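Local coordinates for odorant binding protein, antennal (Anopheles gambiae, PDB 3R1P), which probably binds odorant molecules in the mosquito antenna, as an all-helical, secreted member of the PBP/GOBP family, at residues C35-V40 / V117-H122; S25-Q31 / A43-Y49; I20-E24 / C52-K56; L87-C91 / C109-A113. All coordinates share one frame; numbering follows the deposited sequence.

Interaction 1: C35-V40 / V117-H122. With PLM (palmitic acid), chain G.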
# COMPACT_ATOMS: atom_id res chain seq x y z
N CYS A 35 -6.28 4.61 -8.54
CA CYS A 35 -5.58 5.54 -7.65
C CYS A 35 -5.36 6.95 -8.25
O CYS A 35 -5.09 7.88 -7.49
CB CYS A 35 -4.28 4.94 -7.12
SG CYS A 35 -2.99 4.63 -8.38
N LEU A 36 -5.41 7.09 -9.60
CA LEU A 36 -5.15 8.35 -10.31
C LEU A 36 -6.03 9.54 -9.91
O LEU A 36 -5.59 10.69 -10.08
CB LEU A 36 -5.05 8.16 -11.84
CG LEU A 36 -3.83 7.40 -12.37
CD1 LEU A 36 -4.02 7.02 -13.83
CD2 LEU A 36 -2.54 8.21 -12.19
N ASP A 37 -7.22 9.28 -9.35
CA ASP A 37 -8.15 10.31 -8.86
C ASP A 37 -8.13 10.39 -7.31
O ASP A 37 -8.94 11.11 -6.71
CB ASP A 37 -9.57 10.05 -9.39
CG ASP A 37 -10.29 8.81 -8.91
OD1 ASP A 37 -9.74 8.09 -8.06
OD2 ASP A 37 -11.41 8.55 -9.39
N GLY A 38 -7.20 9.66 -6.68
CA GLY A 38 -7.04 9.64 -5.23
C GLY A 38 -7.76 8.51 -4.51
O GLY A 38 -7.70 8.44 -3.28
N THR A 39 -8.45 7.63 -5.25
CA THR A 39 -9.16 6.52 -4.59
C THR A 39 -8.20 5.37 -4.25
O THR A 39 -7.39 4.98 -5.08
CB THR A 39 -10.33 6.02 -5.43
OG1 THR A 39 -9.88 5.62 -6.71
CG2 THR A 39 -11.45 7.04 -5.59
N VAL A 40 -8.31 4.83 -3.02
CA VAL A 40 -7.48 3.67 -2.65
C VAL A 40 -8.10 2.47 -3.38
O VAL A 40 -9.31 2.24 -3.22
CB VAL A 40 -7.39 3.44 -1.12
CG1 VAL A 40 -6.57 2.18 -0.81
CG2 VAL A 40 -6.78 4.66 -0.42
N VAL A 117 -2.60 9.97 -1.65
CA VAL A 117 -2.85 8.79 -2.49
C VAL A 117 -2.31 9.04 -3.92
O VAL A 117 -1.57 8.21 -4.43
CB VAL A 117 -4.34 8.33 -2.47
CG1 VAL A 117 -4.57 7.13 -3.39
CG2 VAL A 117 -4.80 8.00 -1.05
N ILE A 118 -2.64 10.21 -4.52
CA ILE A 118 -2.22 10.61 -5.87
C ILE A 118 -0.68 10.61 -6.03
O ILE A 118 -0.17 10.07 -7.02
CB ILE A 118 -2.90 11.95 -6.31
CG1 ILE A 118 -4.42 11.75 -6.51
CG2 ILE A 118 -2.27 12.49 -7.60
CD1 ILE A 118 -5.27 13.07 -6.69
N LYS A 119 0.04 11.20 -5.07
CA LYS A 119 1.50 11.26 -5.07
C LYS A 119 2.15 9.87 -5.11
O LYS A 119 3.01 9.65 -5.96
CB LYS A 119 2.02 12.09 -3.89
CG LYS A 119 1.86 13.59 -4.12
CD LYS A 119 2.28 14.40 -2.89
CE LYS A 119 2.01 15.88 -3.06
NZ LYS A 119 2.51 16.66 -1.91
N PHE A 120 1.69 8.94 -4.25
CA PHE A 120 2.17 7.56 -4.23
C PHE A 120 1.73 6.83 -5.50
O PHE A 120 2.50 6.03 -6.05
CB PHE A 120 1.70 6.81 -2.97
CG PHE A 120 2.45 7.19 -1.73
CD1 PHE A 120 3.74 6.73 -1.50
CD2 PHE A 120 1.86 8.01 -0.77
CE1 PHE A 120 4.44 7.08 -0.35
CE2 PHE A 120 2.57 8.37 0.38
CZ PHE A 120 3.85 7.90 0.58
N CYS A 121 0.51 7.14 -5.98
CA CYS A 121 -0.06 6.58 -7.21
C CYS A 121 0.86 6.90 -8.39
O CYS A 121 1.24 5.98 -9.11
CB CYS A 121 -1.47 7.09 -7.44
SG CYS A 121 -2.26 6.46 -8.93
N HIS A 122 1.26 8.18 -8.55
CA HIS A 122 2.14 8.63 -9.63
C HIS A 122 3.54 7.99 -9.55
O HIS A 122 4.05 7.53 -10.57
CB HIS A 122 2.28 10.16 -9.61
CG HIS A 122 1.05 10.91 -10.00
ND1 HIS A 122 0.98 12.28 -9.86
CD2 HIS A 122 -0.14 10.46 -10.50
CE1 HIS A 122 -0.22 12.63 -10.31
NE2 HIS A 122 -0.93 11.56 -10.69
C1 PLM G . 12.54 3.86 -1.70
O1 PLM G . 13.59 4.45 -2.00
O2 PLM G . 12.54 2.84 -0.97
C2 PLM G . 11.23 4.40 -2.24
C3 PLM G . 10.02 3.55 -1.85
C4 PLM G . 8.70 4.32 -1.91
C5 PLM G . 7.51 3.39 -2.13
C6 PLM G . 6.33 3.72 -1.21
C7 PLM G . 5.31 2.58 -1.17
C8 PLM G . 4.26 2.80 -0.08
C9 PLM G . 2.84 2.51 -0.57
CA PLM G . 1.81 3.09 0.39
CB PLM G . 0.39 3.01 -0.19
CC PLM G . 0.12 4.18 -1.13
CD PLM G . -1.34 4.63 -1.09
CE PLM G . -2.29 3.73 -1.89
CF PLM G . -1.61 2.78 -2.88
CG PLM G . -1.26 3.49 -4.17
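Cys35 and Cys121 face each other and close a disulfide, SG to SG 2.0 Å, with a chi3 of 65°. The sulfur of Cys121 stands trans to its own N (chi1 -180°) and reaches out from helix 117-122, whereas that of Cys35 is folded back between its N and carbonyl carbon (chi1 66°). Leu36 starts away from the helix, but its CD2 returns to lie 3.7 Å from Cys121 SG and meets the imidazole of His122 at its edge, in the ring plane, 3.7 Å from CD2 of that ring. Further along, the branched side chains of Val117 and Ile118 press on backbone: Val117 CG1 sits 3.4 Å from Gly38 O, and Ile118 CG1 lies 3.5 Å from Gly38 N. Val40 crosses Val117 at roughly a right angle, CG2 to CG2 3.9 Å. The turn at Asp37-Thr39 is held by Asp37 OD1, which accepts from Thr39 N at 3.1 Å in an Asx turn. Phe120 leads away from this interface to the palmitic acid, its CB 3.6 Å from PLM CC. The pattern is that of a disulfide pinning a connecting loop to a helix that lines the ligand pocket of an all-helical PBP/GOBP protein.

Interaction 2: S25-Q31 / A43-Y49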
# COMPACT_ATOMS: atom_id res chain seq x y z
N SER A 25 0.36 -10.30 -6.52
CA SER A 25 -1.05 -10.15 -6.19
C SER A 25 -1.98 -10.60 -7.30
O SER A 25 -3.09 -11.05 -7.02
CB SER A 25 -1.36 -8.71 -5.81
OG SER A 25 -1.16 -7.82 -6.90
N GLY A 26 -1.53 -10.45 -8.54
CA GLY A 26 -2.34 -10.78 -9.71
C GLY A 26 -3.37 -9.69 -9.99
O GLY A 26 -4.47 -9.99 -10.48
N ALA A 27 -3.02 -8.43 -9.66
CA ALA A 27 -3.87 -7.25 -9.88
C ALA A 27 -3.54 -6.60 -11.22
O ALA A 27 -2.37 -6.47 -11.59
CB ALA A 27 -3.69 -6.24 -8.75
N SER A 28 -4.59 -6.21 -11.95
CA SER A 28 -4.44 -5.61 -13.27
C SER A 28 -4.04 -4.14 -13.16
O SER A 28 -4.28 -3.52 -12.12
CB SER A 28 -5.74 -5.75 -14.06
OG SER A 28 -6.75 -4.92 -13.52
N GLU A 29 -3.46 -3.58 -14.24
CA GLU A 29 -3.09 -2.16 -14.29
C GLU A 29 -4.34 -1.29 -14.10
O GLU A 29 -4.27 -0.30 -13.37
CB GLU A 29 -2.35 -1.82 -15.58
CG GLU A 29 -0.86 -2.12 -15.52
CD GLU A 29 0.05 -1.10 -14.85
OE1 GLU A 29 -0.43 -0.01 -14.48
OE2 GLU A 29 1.26 -1.39 -14.73
N GLU A 30 -5.49 -1.71 -14.69
CA GLU A 30 -6.79 -1.04 -14.60
C GLU A 30 -7.25 -0.94 -13.16
O GLU A 30 -7.75 0.11 -12.77
CB GLU A 30 -7.86 -1.80 -15.40
CG GLU A 30 -7.76 -1.73 -16.91
CD GLU A 30 -8.79 -0.84 -17.56
OE1 GLU A 30 -9.91 -0.68 -17.01
OE2 GLU A 30 -8.49 -0.34 -18.66
N GLN A 31 -7.11 -2.04 -12.37
CA GLN A 31 -7.51 -2.10 -10.96
C GLN A 31 -6.69 -1.14 -10.10
O GLN A 31 -7.25 -0.49 -9.23
CB GLN A 31 -7.39 -3.53 -10.41
CG GLN A 31 -8.57 -4.42 -10.80
CD GLN A 31 -8.34 -5.90 -10.52
OE1 GLN A 31 -7.21 -6.40 -10.51
NE2 GLN A 31 -9.43 -6.63 -10.35
N ALA A 43 -10.26 -3.55 -5.40
CA ALA A 43 -10.32 -4.94 -5.89
C ALA A 43 -9.66 -5.89 -4.88
O ALA A 43 -8.65 -5.50 -4.28
CB ALA A 43 -9.64 -5.05 -7.24
N PRO A 44 -10.18 -7.13 -4.68
CA PRO A 44 -9.53 -8.07 -3.75
C PRO A 44 -8.04 -8.26 -4.07
O PRO A 44 -7.23 -8.38 -3.15
CB PRO A 44 -10.30 -9.38 -3.97
CG PRO A 44 -11.63 -8.95 -4.45
CD PRO A 44 -11.37 -7.74 -5.31
N ALA A 45 -7.70 -8.22 -5.37
CA ALA A 45 -6.34 -8.36 -5.89
C ALA A 45 -5.49 -7.09 -5.71
O ALA A 45 -4.27 -7.19 -5.58
CB ALA A 45 -6.39 -8.76 -7.36
N ALA A 46 -6.13 -5.89 -5.75
CA ALA A 46 -5.41 -4.62 -5.56
C ALA A 46 -5.05 -4.41 -4.09
O ALA A 46 -4.02 -3.80 -3.80
CB ALA A 46 -6.24 -3.46 -6.08
N LYS A 47 -5.90 -4.93 -3.18
CA LYS A 47 -5.68 -4.89 -1.72
C LYS A 47 -4.45 -5.74 -1.39
O LYS A 47 -3.67 -5.35 -0.52
CB LYS A 47 -6.91 -5.39 -0.95
CG LYS A 47 -8.12 -4.48 -1.08
CD LYS A 47 -9.27 -5.00 -0.27
CE LYS A 47 -10.43 -4.05 -0.30
NZ LYS A 47 -11.51 -4.50 0.61
N CYS A 48 -4.26 -6.87 -2.12
CA CYS A 48 -3.09 -7.74 -1.97
C CYS A 48 -1.83 -7.09 -2.51
O CYS A 48 -0.75 -7.31 -1.95
CB CYS A 48 -3.33 -9.12 -2.58
SG CYS A 48 -4.58 -10.10 -1.70
N TYR A 49 -1.96 -6.22 -3.56
CA TYR A 49 -0.84 -5.45 -4.12
C TYR A 49 -0.24 -4.55 -3.02
O TYR A 49 0.98 -4.45 -2.89
CB TYR A 49 -1.31 -4.63 -5.35
CG TYR A 49 -0.33 -3.55 -5.80
CD1 TYR A 49 0.64 -3.82 -6.75
CD2 TYR A 49 -0.40 -2.26 -5.28
CE1 TYR A 49 1.56 -2.84 -7.15
CE2 TYR A 49 0.49 -1.27 -5.68
CZ TYR A 49 1.47 -1.56 -6.62
OH TYR A 49 2.36 -0.58 -7.00
O HOH W 1 -9.50 -1.88 -7.97
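Ala27 and Ala45 meet in apolar packing where the segments approach closely, with CB to CB at 3.9 Å and the CA atoms of this pair 4.8 Å apart. Ala27 CB also rests 3.4 Å from Ala45 O, so the small methyl lies against helix backbone. Ser25 uses its CB in the same way, 3.3 Å from Ala45 O, and touches Cys48 CB with that atom too. Ser25 OG, turned between its own N and carbonyl carbon (chi1 64°), lies at the edge of the Tyr49 ring, near its plane, and beside Tyr49 CB, but its stronger polar partner is Cys21 O. At the other end the extended chain of Gln31 runs over Ala43, whose CB is 3.5 Å from Gln31 NE2.

The side-chain hydrogen bonds within the two segments belong to 25-31. Ser28 OG accepts from Gln31 N at 3.1 Å, and Ser28 N donates to Gln31 OE1 at 3.0 Å with an N-H...O angle of 169°, the donor tilted 23° from the amide plane. This reciprocal pair fixes the amide that lies beside Ala43.

Solvent supplies a polar connection between the segments: one water donates to Gln31 O and accepts from Ala43 N.

Other bonds carry the contact outward. Cys48 is disulfide-bonded to Cys100, the Tyr49 hydroxyl is hydrogen-bonded to His18 ND1, and the Tyr49 side chain comes within about 5 Å of the palmitic acid. Overall this is a capping box of Ser28 and Gln31 at the start of a short helix, set against the N-terminal turns of helix 44-56.

Interaction 3: I20-E24 / C52-K56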
# COMPACT_ATOMS: atom_id res chain seq x y z
N ILE A 20 6.95 -6.21 -9.26
CA ILE A 20 6.91 -7.45 -8.47
C ILE A 20 5.53 -7.67 -7.85
O ILE A 20 4.98 -8.77 -7.94
CB ILE A 20 8.06 -7.50 -7.43
CG1 ILE A 20 9.40 -7.71 -8.13
CG2 ILE A 20 7.83 -8.59 -6.35
CD1 ILE A 20 10.49 -7.08 -7.47
N CYS A 21 4.96 -6.61 -7.26
CA CYS A 21 3.66 -6.69 -6.61
C CYS A 21 2.45 -6.86 -7.50
O CYS A 21 1.46 -7.46 -7.06
CB CYS A 21 3.50 -5.60 -5.55
SG CYS A 21 4.72 -5.75 -4.23
N ILE A 22 2.56 -6.45 -8.78
CA ILE A 22 1.52 -6.70 -9.78
C ILE A 22 1.50 -8.22 -10.03
O ILE A 22 0.43 -8.83 -10.05
CB ILE A 22 1.81 -5.91 -11.10
CG1 ILE A 22 1.24 -4.49 -11.02
CG2 ILE A 22 1.29 -6.66 -12.36
CD1 ILE A 22 1.09 -3.73 -12.36
N ALA A 23 2.71 -8.81 -10.20
CA ALA A 23 2.92 -10.23 -10.48
C ALA A 23 2.46 -11.13 -9.33
O ALA A 23 1.77 -12.11 -9.58
CB ALA A 23 4.39 -10.49 -10.80
N GLU A 24 2.82 -10.78 -8.08
CA GLU A 24 2.46 -11.53 -6.89
C GLU A 24 0.96 -11.51 -6.58
O GLU A 24 0.36 -12.56 -6.34
CB GLU A 24 3.25 -11.04 -5.67
CG GLU A 24 4.69 -11.50 -5.66
CD GLU A 24 5.39 -11.54 -4.31
OE1 GLU A 24 4.70 -11.38 -3.27
OE2 GLU A 24 6.62 -11.73 -4.29
N CYS A 52 1.65 -6.60 -0.53
CA CYS A 52 2.93 -6.90 -1.17
C CYS A 52 3.95 -5.76 -1.00
O CYS A 52 5.10 -6.05 -0.67
CB CYS A 52 2.73 -7.28 -2.63
SG CYS A 52 4.28 -7.60 -3.51
N LEU A 53 3.53 -4.48 -1.20
CA LEU A 53 4.39 -3.30 -1.04
C LEU A 53 4.94 -3.19 0.39
O LEU A 53 6.11 -2.84 0.57
CB LEU A 53 3.62 -2.01 -1.35
CG LEU A 53 3.24 -1.69 -2.78
CD1 LEU A 53 2.52 -0.33 -2.85
CD2 LEU A 53 4.46 -1.64 -3.68
N PHE A 54 4.10 -3.45 1.40
CA PHE A 54 4.50 -3.40 2.81
C PHE A 54 5.46 -4.54 3.15
O PHE A 54 6.46 -4.32 3.83
CB PHE A 54 3.28 -3.39 3.73
CG PHE A 54 2.45 -2.13 3.68
CD1 PHE A 54 1.07 -2.18 3.84
CD2 PHE A 54 3.05 -0.88 3.49
CE1 PHE A 54 0.32 -1.01 3.84
CE2 PHE A 54 2.29 0.28 3.47
CZ PHE A 54 0.93 0.21 3.64
N ASP A 55 5.17 -5.74 2.65
CA ASP A 55 6.02 -6.92 2.83
C ASP A 55 7.42 -6.71 2.22
O ASP A 55 8.40 -7.02 2.87
CB ASP A 55 5.33 -8.17 2.25
CG ASP A 55 6.15 -9.43 2.42
OD1 ASP A 55 6.73 -9.90 1.42
OD2 ASP A 55 6.25 -9.93 3.56
N LYS A 56 7.51 -6.16 0.98
CA LYS A 56 8.81 -5.95 0.31
C LYS A 56 9.68 -4.89 0.96
O LYS A 56 10.91 -5.03 0.95
CB LYS A 56 8.66 -5.66 -1.20
CG LYS A 56 8.05 -6.81 -1.99
CD LYS A 56 8.97 -8.01 -2.08
CE LYS A 56 8.20 -9.23 -2.56
NZ LYS A 56 9.07 -10.43 -2.60
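Lys56 reaches across to Glu24 and Ile20, and its path can be followed outward from CB. Its CG, beside the backbone N, passes 4.2 Å from Cys21 SG. A bend at chi2 (-68°) then swings the remainder toward helix 20-24, where CE lies 3.9 Å from Ile20 CG2, the two side chains crossing at about a right angle. The same CE is 3.4 Å from Glu24 OE2. At the tip, NZ makes a salt bridge with Glu24 OE2 at 3.2 Å, a weak hydrogen bond by its geometry. Glu24 comes from the opposite direction, extended beyond CG, and its other oxygen, OE1, hangs 3.8 Å from Cys52 SG. The charged pair thus lies over the disulfide among solvent-exposed side chains.

Beneath it Cys21 SG is bonded to Cys52 SG at 2.0 Å, with a chi3 of -74°. Leu53 CD2 adds a looser touch on Cys21 SG, and Leu53 also meets the palmitic acid. The short helical segments run at 124° to each other, with a closest approach of their axes of 10.0 Å. The disulfide joins helix 11-25 to the last turns of helix 44-56, with Phe54 turned away onto helix 99-110.

Interaction 4: L87-C91 / C109-A113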
# COMPACT_ATOMS: atom_id res chain seq x y z
N LEU A 87 -2.14 10.36 14.11
CA LEU A 87 -2.91 9.29 13.44
C LEU A 87 -2.04 8.05 13.11
O LEU A 87 -2.57 6.98 12.80
CB LEU A 87 -3.60 9.82 12.16
CG LEU A 87 -5.02 9.32 11.89
CD1 LEU A 87 -5.98 9.77 12.97
CD2 LEU A 87 -5.52 9.84 10.59
N THR A 88 -0.72 8.21 13.19
CA THR A 88 0.26 7.15 12.97
C THR A 88 0.02 5.99 13.94
O THR A 88 0.04 4.83 13.53
CB THR A 88 1.68 7.71 13.10
OG1 THR A 88 1.81 8.87 12.28
CG2 THR A 88 2.73 6.71 12.69
N ARG A 89 -0.23 6.31 15.21
CA ARG A 89 -0.45 5.29 16.21
C ARG A 89 -1.72 4.42 16.00
O ARG A 89 -1.60 3.21 16.00
CB ARG A 89 -0.31 5.85 17.63
CG ARG A 89 -1.48 6.71 18.07
CD ARG A 89 -1.09 8.04 18.66
NE ARG A 89 -2.28 8.76 19.07
CZ ARG A 89 -2.37 10.08 19.21
NH1 ARG A 89 -1.31 10.85 18.99
NH2 ARG A 89 -3.51 10.63 19.59
N GLU A 90 -2.89 5.03 15.73
CA GLU A 90 -4.09 4.24 15.54
C GLU A 90 -4.06 3.35 14.28
O GLU A 90 -4.39 2.16 14.35
CB GLU A 90 -5.38 5.07 15.69
CG GLU A 90 -6.04 5.55 14.41
CD GLU A 90 -7.43 6.13 14.61
OE1 GLU A 90 -8.41 5.47 14.21
OE2 GLU A 90 -7.53 7.25 15.18
N CYS A 91 -3.61 3.93 13.16
CA CYS A 91 -3.54 3.23 11.89
C CYS A 91 -2.48 2.14 11.88
O CYS A 91 -2.61 1.20 11.10
CB CYS A 91 -3.34 4.22 10.74
SG CYS A 91 -4.58 5.54 10.66
N CYS A 109 -7.04 4.27 6.55
CA CYS A 109 -6.92 4.98 7.82
C CYS A 109 -5.87 6.11 7.73
O CYS A 109 -6.17 7.25 8.10
CB CYS A 109 -6.57 3.96 8.91
SG CYS A 109 -6.39 4.63 10.58
N TYR A 110 -4.65 5.78 7.27
CA TYR A 110 -3.49 6.67 7.24
C TYR A 110 -3.41 7.67 6.09
O TYR A 110 -3.10 8.84 6.33
CB TYR A 110 -2.20 5.86 7.37
CG TYR A 110 -1.01 6.67 7.83
CD1 TYR A 110 -0.95 7.18 9.13
CD2 TYR A 110 0.06 6.92 6.98
CE1 TYR A 110 0.13 7.95 9.55
CE2 TYR A 110 1.17 7.66 7.40
CZ TYR A 110 1.21 8.16 8.70
OH TYR A 110 2.29 8.89 9.13
N PHE A 111 -3.65 7.22 4.85
CA PHE A 111 -3.62 8.08 3.67
C PHE A 111 -5.04 8.48 3.28
O PHE A 111 -5.54 8.11 2.22
CB PHE A 111 -2.83 7.43 2.50
CG PHE A 111 -1.42 7.03 2.87
CD1 PHE A 111 -1.08 5.69 3.06
CD2 PHE A 111 -0.43 7.99 3.07
CE1 PHE A 111 0.22 5.32 3.40
CE2 PHE A 111 0.87 7.62 3.43
CZ PHE A 111 1.19 6.29 3.58
N ASN A 112 -5.71 9.23 4.18
CA ASN A 112 -7.09 9.69 4.01
C ASN A 112 -7.24 10.86 3.02
O ASN A 112 -8.30 11.00 2.42
CB ASN A 112 -7.72 10.02 5.37
CG ASN A 112 -6.88 10.90 6.27
OD1 ASN A 112 -6.17 11.82 5.83
ND2 ASN A 112 -6.91 10.62 7.55
N ALA A 113 -6.19 11.69 2.88
CA ALA A 113 -6.19 12.84 1.96
C ALA A 113 -5.92 12.39 0.53
O ALA A 113 -5.04 11.56 0.29
CB ALA A 113 -5.16 13.87 2.39
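Cys91 and Cys109 make the tight part of this contact: their SG atoms are bonded at 2.0 Å, chi3 -74°, and the CA atoms stand 5.6 Å apart. With chi1 at -179°, the sulfur of Cys109 points away from its backbone N, which carries it off helix 99-110 toward the short helix 88-91. Tyr110 packs next to the bridge, its CB 3.9 Å from Cys91 CB, and its ring then extends alongside Thr88, the two side chains pointing the same way. Thr88 N and OG1 both approach the ring at its edge, and Tyr110 OH shares a 3.2 Å hydrogen bond with Thr88 OG1, in which either hydroxyl could donate. That bond helps hold the far end of the ring. Thr88 N, at the edge of the same ring, is buried with no hydrogen-bonding partner in the model.

Disulfides between helices are a hallmark of the insect odorant-binding fold, and this one fastens a single-turn helix to the C-terminal end of a long one. Leu69 of helix 69-72 touches both Cys91 and Tyr110, extending the packed side of the contact. Phe111 turns the other way, to helix 114-125, where its ring meets that of Phe120 edge-to-face.

Toward solvent the fit becomes looser. Leu87 and Asn112 approach from opposite directions, Leu87 CD2 reaching 3.4 Å from Asn112 ND2 and 3.7 Å from Cys109 O; these are touches of a methyl on polar atoms. The exposed Glu90 contributes little more than its CG, 4.0 Å from Cys109 SG.

Overall arrangement
From the N terminus, helix 11-25 enters interaction 3, whose loop closes when helix 44-56 reaches its last turns. Interaction 2 opens and closes within that span, and the two touch through Tyr49 and Cys21. Interaction 1 starts from the loop between the segments of interaction 2 and closes only on helix 114-125, so it crosses both interactions 2 and 3 along the chain. Interaction 4 lies wholly within this long loop, in series after interactions 2 and 3 and across the chain's centre from them. It meets interaction 1 where Phe111 packs on Val117 and Phe120. Together the contacts tie the N-terminal, middle and C-terminal helices into one unit.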